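Local coordinates for fructose-bisphosphate aldolase (Plasmodium falciparum, PDB 4TR9), which belongs to the fructose-bisphosphate aldolase family, folds as a TIM barrel and here holds the small-molecule ligand N'-[(E)-(2,4-dichlorophenyl)methylidene]-3,4-dihydroxybenzohydrazide, at residues K34-A39 with F78-I83; F306-A311 with E339-A344. All blocks are in the same frame, centred on the assembly; numbering follows the deposited sequence.

Near the N terminus the chain lays down strand 35-39, passes through helices 43-52 and 59-70, and returns in strand 79-84; contact 1 closes this beta-alpha-beta crossover by pairing the first two barrel strands in parallel. Only much later does contact 2 open, where the chain leaves the last strand, 303-308, runs through helix 310-320 and comes back in helix 327-346 to cover that strand. The two loops therefore lie in series, neither nested nor crossed. They meet in space because the first and last strands are neighbours: Phe306 O and Tyr308 O probably accept hydrogen bonds from Ile36 N and Ala38 N, while Phe78 packs on Ser342.

Contact 1 (K34-A39 with F78-I83)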
ATOM      1  N   LYS A  34     -33.228 -18.541  -1.118  1.00 42.81           N
ATOM      2  CA  LYS A  34     -32.686 -19.145   0.093  0.67 43.34           C
ATOM      3  C   LYS A  34     -31.656 -18.240   0.763  1.00 39.64           C
ATOM      4  O   LYS A  34     -31.081 -17.356   0.127  1.00 39.10           O
ATOM      5  CB  LYS A  34     -32.064 -20.508  -0.223  0.67 43.48           C
ATOM      6  CG  LYS A  34     -33.063 -21.540  -0.726  0.67 47.93           C
ATOM      7  CD  LYS A  34     -32.400 -22.887  -0.965  0.67 49.60           C
ATOM      8  CE  LYS A  34     -33.404 -23.919  -1.451  0.67 53.24           C
ATOM      9  NZ  LYS A  34     -32.766 -25.242  -1.692  0.67 56.36           N
ATOM     10  N   GLY A  35     -31.435 -18.466   2.055  1.00 45.99           N
ATOM     11  CA  GLY A  35     -30.477 -17.690   2.821  1.00 39.44           C
ATOM     12  C   GLY A  35     -29.719 -18.550   3.813  1.00 40.93           C
ATOM     13  O   GLY A  35     -29.821 -19.777   3.785  1.00 40.36           O
ATOM     14  N   ILE A  36     -28.963 -17.909   4.698  1.00 36.39           N
ATOM     15  CA  ILE A  36     -28.153 -18.628   5.674  1.00 34.49           C
ATOM     16  C   ILE A  36     -28.627 -18.370   7.102  1.00 34.47           C
ATOM     17  O   ILE A  36     -28.890 -17.229   7.483  1.00 34.11           O
ATOM     18  CB  ILE A  36     -26.662 -18.244   5.556  1.00 36.59           C
ATOM     19  CG1 ILE A  36     -26.147 -18.528   4.143  1.00 35.76           C
ATOM     20  CG2 ILE A  36     -25.825 -18.992   6.585  1.00 34.53           C
ATOM     21  CD1 ILE A  36     -24.680 -18.207   3.949  1.00 36.28           C
ATOM     22  N   LEU A  37     -28.741 -19.436   7.886  1.00 33.80           N
ATOM     23  CA  LEU A  37     -29.107 -19.324   9.294  1.00 38.49           C
ATOM     24  C   LEU A  37     -27.865 -19.259  10.176  1.00 38.62           C
ATOM     25  O   LEU A  37     -27.072 -20.200  10.217  1.00 36.93           O
ATOM     26  CB  LEU A  37     -29.989 -20.501   9.717  1.00 40.52           C
ATOM     27  CG  LEU A  37     -30.248 -20.650  11.220  1.00 38.98           C
ATOM     28  CD1 LEU A  37     -31.015 -19.454  11.770  1.00 41.65           C
ATOM     29  CD2 LEU A  37     -30.985 -21.949  11.516  1.00 43.72           C
ATOM     30  N   ALA A  38     -27.701 -18.146  10.881  1.00 39.43           N
ATOM     31  CA  ALA A  38     -26.550 -17.960  11.757  1.00 47.39           C
ATOM     32  C   ALA A  38     -26.839 -18.468  13.166  1.00 48.33           C
ATOM     33  O   ALA A  38     -27.339 -17.727  14.011  1.00 53.59           O
ATOM     34  CB  ALA A  38     -26.143 -16.494  11.795  1.00 50.61           C
ATOM     35  N   ALA A  39     -26.520 -19.734  13.411  1.00 44.83           N
ATOM     36  CA  ALA A  39     -26.733 -20.335  14.722  1.00 51.05           C
ATOM     37  C   ALA A  39     -25.410 -20.769  15.345  1.00 53.25           C
ATOM     38  O   ALA A  39     -25.315 -21.845  15.936  1.00 51.11           O
ATOM     39  CB  ALA A  39     -27.683 -21.518  14.616  1.00 46.98           C
ATOM     40  N   PHE A  78     -36.244 -22.399   2.632  1.00 51.91           N
ATOM     41  CA  PHE A  78     -35.841 -21.007   2.806  1.00 44.03           C
ATOM     42  C   PHE A  78     -34.394 -20.871   3.272  1.00 42.30           C
ATOM     43  O   PHE A  78     -33.801 -19.798   3.173  1.00 43.46           O
ATOM     44  CB  PHE A  78     -36.770 -20.308   3.799  1.00 38.21           C
ATOM     45  CG  PHE A  78     -38.228 -20.575   3.556  1.00 49.95           C
ATOM     46  CD1 PHE A  78     -38.856 -20.086   2.424  1.00 49.60           C
ATOM     47  CD2 PHE A  78     -38.970 -21.312   4.463  1.00 51.24           C
ATOM     48  CE1 PHE A  78     -40.197 -20.329   2.197  1.00 56.59           C
ATOM     49  CE2 PHE A  78     -40.312 -21.558   4.243  1.00 48.95           C
ATOM     50  CZ  PHE A  78     -40.925 -21.066   3.109  1.00 55.58           C
ATOM     51  N   ILE A  79     -33.830 -21.961   3.781  1.00 41.00           N
ATOM     52  CA  ILE A  79     -32.461 -21.942   4.286  1.00 38.90           C
ATOM     53  C   ILE A  79     -31.546 -22.846   3.466  1.00 39.65           C
ATOM     54  O   ILE A  79     -31.806 -24.040   3.315  1.00 42.28           O
ATOM     55  CB  ILE A  79     -32.402 -22.371   5.763  1.00 36.85           C
ATOM     56  CG1 ILE A  79     -33.233 -21.418   6.624  1.00 35.40           C
ATOM     57  CG2 ILE A  79     -30.963 -22.410   6.251  1.00 37.15           C
ATOM     58  CD1 ILE A  79     -32.783 -19.975   6.542  1.00 38.13           C
ATOM     59  N   SER A  80     -30.474 -22.264   2.934  1.00 36.55           N
ATOM     60  CA  SER A  80     -29.519 -23.010   2.124  1.00 38.00           C
ATOM     61  C   SER A  80     -28.397 -23.577   2.983  1.00 38.71           C
ATOM     62  O   SER A  80     -27.873 -24.656   2.709  1.00 42.34           O
ATOM     63  CB  SER A  80     -28.935 -22.120   1.026  1.00 43.15           C
ATOM     64  OG  SER A  80     -28.198 -21.045   1.584  1.00 34.18           O
ATOM     65  N   GLY A  81     -28.031 -22.838   4.025  1.00 35.59           N
ATOM     66  CA  GLY A  81     -26.955 -23.250   4.903  1.00 28.68           C
ATOM     67  C   GLY A  81     -27.121 -22.737   6.318  1.00 33.97           C
ATOM     68  O   GLY A  81     -27.775 -21.721   6.550  1.00 32.57           O
ATOM     69  N   ALA A  82     -26.524 -23.447   7.269  1.00 34.21           N
ATOM     70  CA  ALA A  82     -26.579 -23.052   8.671  1.00 37.76           C
ATOM     71  C   ALA A  82     -25.187 -23.071   9.290  1.00 38.38           C
ATOM     72  O   ALA A  82     -24.487 -24.082   9.238  1.00 37.88           O
ATOM     73  CB  ALA A  82     -27.520 -23.963   9.444  1.00 40.50           C
ATOM     74  N   ILE A  83     -24.790 -21.945   9.874  1.00 38.60           N
ATOM     75  CA  ILE A  83     -23.477 -21.827  10.495  1.00 40.71           C
ATOM     76  C   ILE A  83     -23.516 -22.354  11.923  1.00 40.38           C
ATOM     77  O   ILE A  83     -24.355 -21.940  12.720  1.00 42.36           O
ATOM     78  CB  ILE A  83     -22.984 -20.370  10.501  1.00 41.23           C
ATOM     79  CG1 ILE A  83     -23.246 -19.712   9.145  1.00 37.55           C
ATOM     80  CG2 ILE A  83     -21.507 -20.311  10.860  1.00 42.51           C
ATOM     81  CD1 ILE A  83     -22.860 -18.251   9.090  1.00 42.51           C
TER
HETATM   82  O   HOH W   1     -31.592 -26.046   1.253  1.00 48.16           O
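Leu37 O is gripped by one good hydrogen bond, one weak one and a CA-H...O contact: Ile83 N lies 2.9 Å from Leu37 O, nearly in line with the carbonyl, Ala39 N of its own strand bonds it weakly, and the CA-H comes from Ala82. Ala39 N is shared, since it also makes a weak bond to Ile83 O. The same ladder of parallel strands continues with Leu37 N on Gly81 O at 2.8 Å and Ser80 N on Gly35 O at 2.7 Å, the latter fairly straight at 163°. Between Gly35 and Ile36 the register slips by one residue, a beta bulge that Ser80 occupies. Its OG, turned into the crowded position between N and the carbonyl carbon (chi1 63°), bonds to Leu29 O. On one face Ile36 and Ile83 cross obliquely, Ile36 CG2 lying 3.7 Å from Ile83 CG1, and both also touch Ser307. Ala38 shares this face and its side chain reaches the bound ligand. On the other, Leu37 CB meets Ile79 CG2 at 4.1 Å and also Ala82 CB, while the Leu37 side chain touches helix 310-320. Ala38 is held through Leu37 and Ala39 on this side and probably by Tyr308 on the other. Main-chain bonds join the strands and mostly apolar side chains line both faces, so the pairing depends little on side-chain polarity.

Contact 2 (F306-A311 with E339-A344); sequences FSYGRA and EANSLA
In this TIM barrel the last strand, 303-308, is covered by helix 327-346, which runs roughly antiparallel to it, the short segments making an angle of 156°. Asn341 carries nearly all of the contact, meeting two aromatic rings of the strand with different parts of one side chain. Phe306 takes the crowded first torsion, CG between the backbone N and the carbonyl carbon (chi1 60°), which turns a face of its ring to the helix. Asn341 CB sits over that face in a CH-pi contact, 3.7 Å from the ring centroid and offset toward the CE2 rim, where Phe306 CE2 also lies 3.5 Å from Asn341 O. Farther out, CG of Asn341 is anti to its carbonyl carbon, and the amide is brought to the edge of the Tyr308 ring. There its O-N line runs alongside the CD2-CE2 bond, the flat face of the amide turned to the ring edge: OD1 of Asn341 lies 3.2 Å from Tyr308 CE2, and ND2 of Asn341 lies 3.3 Å from Tyr308 CD2. The planes of amide and ring are 74° apart. CB of Phe306 lies over the centre of one face of the Tyr308 ring. No direct hydrogen bond joins the segments. The polar ends of the amide find partners outside the strand: OD1 bonds Ser288 OG, which helps fix the amide's rotation. Ala311 follows shortly after Gly309, the N-cap of helix 310-320, and a water lies 3.2 Å from Asn341 ND2, whose N-H it accepts, and 2.9 Å from Ala311 O, linking the two segments.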
ATOM      1  N   PHE A 306     -29.472 -13.116   2.893  1.00 36.65           N
ATOM      2  CA  PHE A 306     -29.272 -12.883   4.319  1.00 37.09           C
ATOM      3  C   PHE A 306     -28.456 -13.971   5.011  1.00 41.59           C
ATOM      4  O   PHE A 306     -28.460 -15.131   4.598  1.00 40.03           O
ATOM      5  CB  PHE A 306     -30.629 -12.750   5.018  1.00 40.37           C
ATOM      6  CG  PHE A 306     -31.505 -13.968   4.886  1.00 43.19           C
ATOM      7  CD1 PHE A 306     -31.494 -14.957   5.857  1.00 45.72           C
ATOM      8  CD2 PHE A 306     -32.339 -14.123   3.790  1.00 43.90           C
ATOM      9  CE1 PHE A 306     -32.297 -16.077   5.736  1.00 49.19           C
ATOM     10  CE2 PHE A 306     -33.144 -15.242   3.664  1.00 47.58           C
ATOM     11  CZ  PHE A 306     -33.125 -16.218   4.639  1.00 47.22           C
ATOM     12  N   SER A 307     -27.754 -13.576   6.069  1.00 47.24           N
ATOM     13  CA  SER A 307     -27.112 -14.516   6.979  1.00 44.05           C
ATOM     14  C   SER A 307     -27.540 -14.170   8.398  1.00 45.34           C
ATOM     15  O   SER A 307     -26.713 -13.847   9.251  1.00 43.22           O
ATOM     16  CB  SER A 307     -25.590 -14.470   6.847  1.00 43.47           C
ATOM     17  OG  SER A 307     -24.972 -15.375   7.748  1.00 42.41           O
ATOM     18  N   TYR A 308     -28.846 -14.231   8.636  1.00 41.82           N
ATOM     19  CA  TYR A 308     -29.426 -13.768   9.888  1.00 43.98           C
ATOM     20  C   TYR A 308     -29.298 -14.784  11.014  1.00 45.13           C
ATOM     21  O   TYR A 308     -29.227 -15.992  10.780  1.00 49.72           O
ATOM     22  CB  TYR A 308     -30.904 -13.419   9.692  1.00 50.90           C
ATOM     23  CG  TYR A 308     -31.153 -12.234   8.789  1.00 46.20           C
ATOM     24  CD1 TYR A 308     -30.161 -11.290   8.555  1.00 43.90           C
ATOM     25  CD2 TYR A 308     -32.385 -12.056   8.175  1.00 48.39           C
ATOM     26  CE1 TYR A 308     -30.391 -10.203   7.730  1.00 47.92           C
ATOM     27  CE2 TYR A 308     -32.624 -10.974   7.350  1.00 49.17           C
ATOM     28  CZ  TYR A 308     -31.625 -10.052   7.130  1.00 50.52           C
ATOM     29  OH  TYR A 308     -31.864  -8.976   6.309  1.00 42.04           O
ATOM     30  N   GLY A 309     -29.274 -14.275  12.239  1.00 44.82           N
ATOM     31  CA  GLY A 309     -29.318 -15.107  13.424  1.00 46.68           C
ATOM     32  C   GLY A 309     -30.313 -14.519  14.404  1.00 52.50           C
ATOM     33  O   GLY A 309     -31.192 -15.215  14.906  1.00 55.16           O
ATOM     34  N   ARG A 310     -30.177 -13.224  14.664  1.00 55.53           N
ATOM     35  CA  ARG A 310     -31.104 -12.516  15.536  1.00 53.37           C
ATOM     36  C   ARG A 310     -32.479 -12.393  14.889  1.00 58.29           C
ATOM     37  O   ARG A 310     -33.504 -12.562  15.547  1.00 65.69           O
ATOM     38  CB  ARG A 310     -30.565 -11.127  15.876  1.00 61.65           C
ATOM     39  CG  ARG A 310     -31.473 -10.305  16.774  1.00 64.86           C
ATOM     40  CD  ARG A 310     -30.924  -8.903  16.969  1.00 65.40           C
ATOM     41  NE  ARG A 310     -31.483  -8.252  18.148  1.00 68.91           N
ATOM     42  CZ  ARG A 310     -30.907  -8.262  19.347  1.00 74.02           C
ATOM     43  NH1 ARG A 310     -31.485  -7.644  20.368  1.00 86.17           N
ATOM     44  NH2 ARG A 310     -29.752  -8.890  19.523  1.00 71.76           N
ATOM     45  N   ALA A 311     -32.491 -12.108  13.591  1.00 52.08           N
ATOM     46  CA  ALA A 311     -33.734 -11.866  12.865  1.00 53.29           C
ATOM     47  C   ALA A 311     -34.528 -13.145  12.613  1.00 55.88           C
ATOM     48  O   ALA A 311     -35.651 -13.095  12.114  1.00 55.59           O
ATOM     49  CB  ALA A 311     -33.437 -11.169  11.547  1.00 52.78           C
ATOM     50  N   GLU A 339     -39.477 -17.648   5.777  1.00 48.02           N
ATOM     51  CA  GLU A 339     -40.238 -17.348   4.569  1.00 46.64           C
ATOM     52  C   GLU A 339     -40.290 -15.845   4.326  1.00 47.66           C
ATOM     53  O   GLU A 339     -40.293 -15.390   3.182  1.00 49.48           O
ATOM     54  CB  GLU A 339     -41.655 -17.916   4.670  1.00 49.07           C
ATOM     55  CG  GLU A 339     -42.485 -17.751   3.405  1.00 55.04           C
ATOM     56  CD  GLU A 339     -43.888 -18.307   3.550  1.00 67.97           C
ATOM     57  OE1 GLU A 339     -44.334 -18.515   4.699  1.00 80.02           O
ATOM     58  OE2 GLU A 339     -44.546 -18.538   2.514  1.00 80.09           O
ATOM     59  N   ALA A 340     -40.330 -15.080   5.413  1.00 43.10           N
ATOM     60  CA  ALA A 340     -40.381 -13.624   5.336  1.00 41.38           C
ATOM     61  C   ALA A 340     -39.128 -13.068   4.669  1.00 41.48           C
ATOM     62  O   ALA A 340     -39.209 -12.221   3.778  1.00 45.65           O
ATOM     63  CB  ALA A 340     -40.551 -13.026   6.722  1.00 42.87           C
ATOM     64  N   ASN A 341     -37.971 -13.553   5.104  1.00 43.34           N
ATOM     65  CA  ASN A 341     -36.703 -13.121   4.538  1.00 42.88           C
ATOM     66  C   ASN A 341     -36.456 -13.742   3.167  1.00 40.29           C
ATOM     67  O   ASN A 341     -35.691 -13.210   2.364  1.00 38.83           O
ATOM     68  CB  ASN A 341     -35.555 -13.459   5.488  1.00 39.26           C
ATOM     69  CG  ASN A 341     -35.605 -12.652   6.770  1.00 38.45           C
ATOM     70  OD1 ASN A 341     -35.776 -11.433   6.743  1.00 38.64           O
ATOM     71  ND2 ASN A 341     -35.468 -13.330   7.903  1.00 35.97           N
ATOM     72  N   SER A 342     -37.108 -14.870   2.902  1.00 41.87           N
ATOM     73  CA  SER A 342     -37.016 -15.511   1.596  1.00 40.64           C
ATOM     74  C   SER A 342     -37.721 -14.669   0.539  1.00 41.49           C
ATOM     75  O   SER A 342     -37.196 -14.456  -0.553  1.00 40.04           O
ATOM     76  CB  SER A 342     -37.620 -16.915   1.636  1.00 39.17           C
ATOM     77  OG  SER A 342     -37.535 -17.539   0.366  1.00 44.11           O
ATOM     78  N   LEU A 343     -38.916 -14.194   0.878  1.00 41.47           N
ATOM     79  CA  LEU A 343     -39.674 -13.313  -0.003  1.00 44.67           C
ATOM     80  C   LEU A 343     -38.966 -11.974  -0.153  1.00 44.91           C
ATOM     81  O   LEU A 343     -39.128 -11.283  -1.160  1.00 44.76           O
ATOM     82  CB  LEU A 343     -41.091 -13.104   0.535  1.00 45.56           C
ATOM     83  CG  LEU A 343     -41.990 -14.338   0.605  1.00 47.96           C
ATOM     84  CD1 LEU A 343     -43.288 -14.009   1.322  1.00 47.87           C
ATOM     85  CD2 LEU A 343     -42.268 -14.873  -0.790  1.00 38.48           C
ATOM     86  N   ALA A 344     -38.181 -11.615   0.858  1.00 46.24           N
ATOM     87  CA  ALA A 344     -37.425 -10.373   0.838  1.00 43.50           C
ATOM     88  C   ALA A 344     -36.334 -10.415  -0.226  1.00 42.57           C
ATOM     89  O   ALA A 344     -35.928  -9.377  -0.746  1.00 44.76           O
ATOM     90  CB  ALA A 344     -36.822 -10.097   2.206  1.00 45.91           C
TER
HETATM   91  O   HOH W   2     -36.593 -11.237  10.035  1.00 46.50           O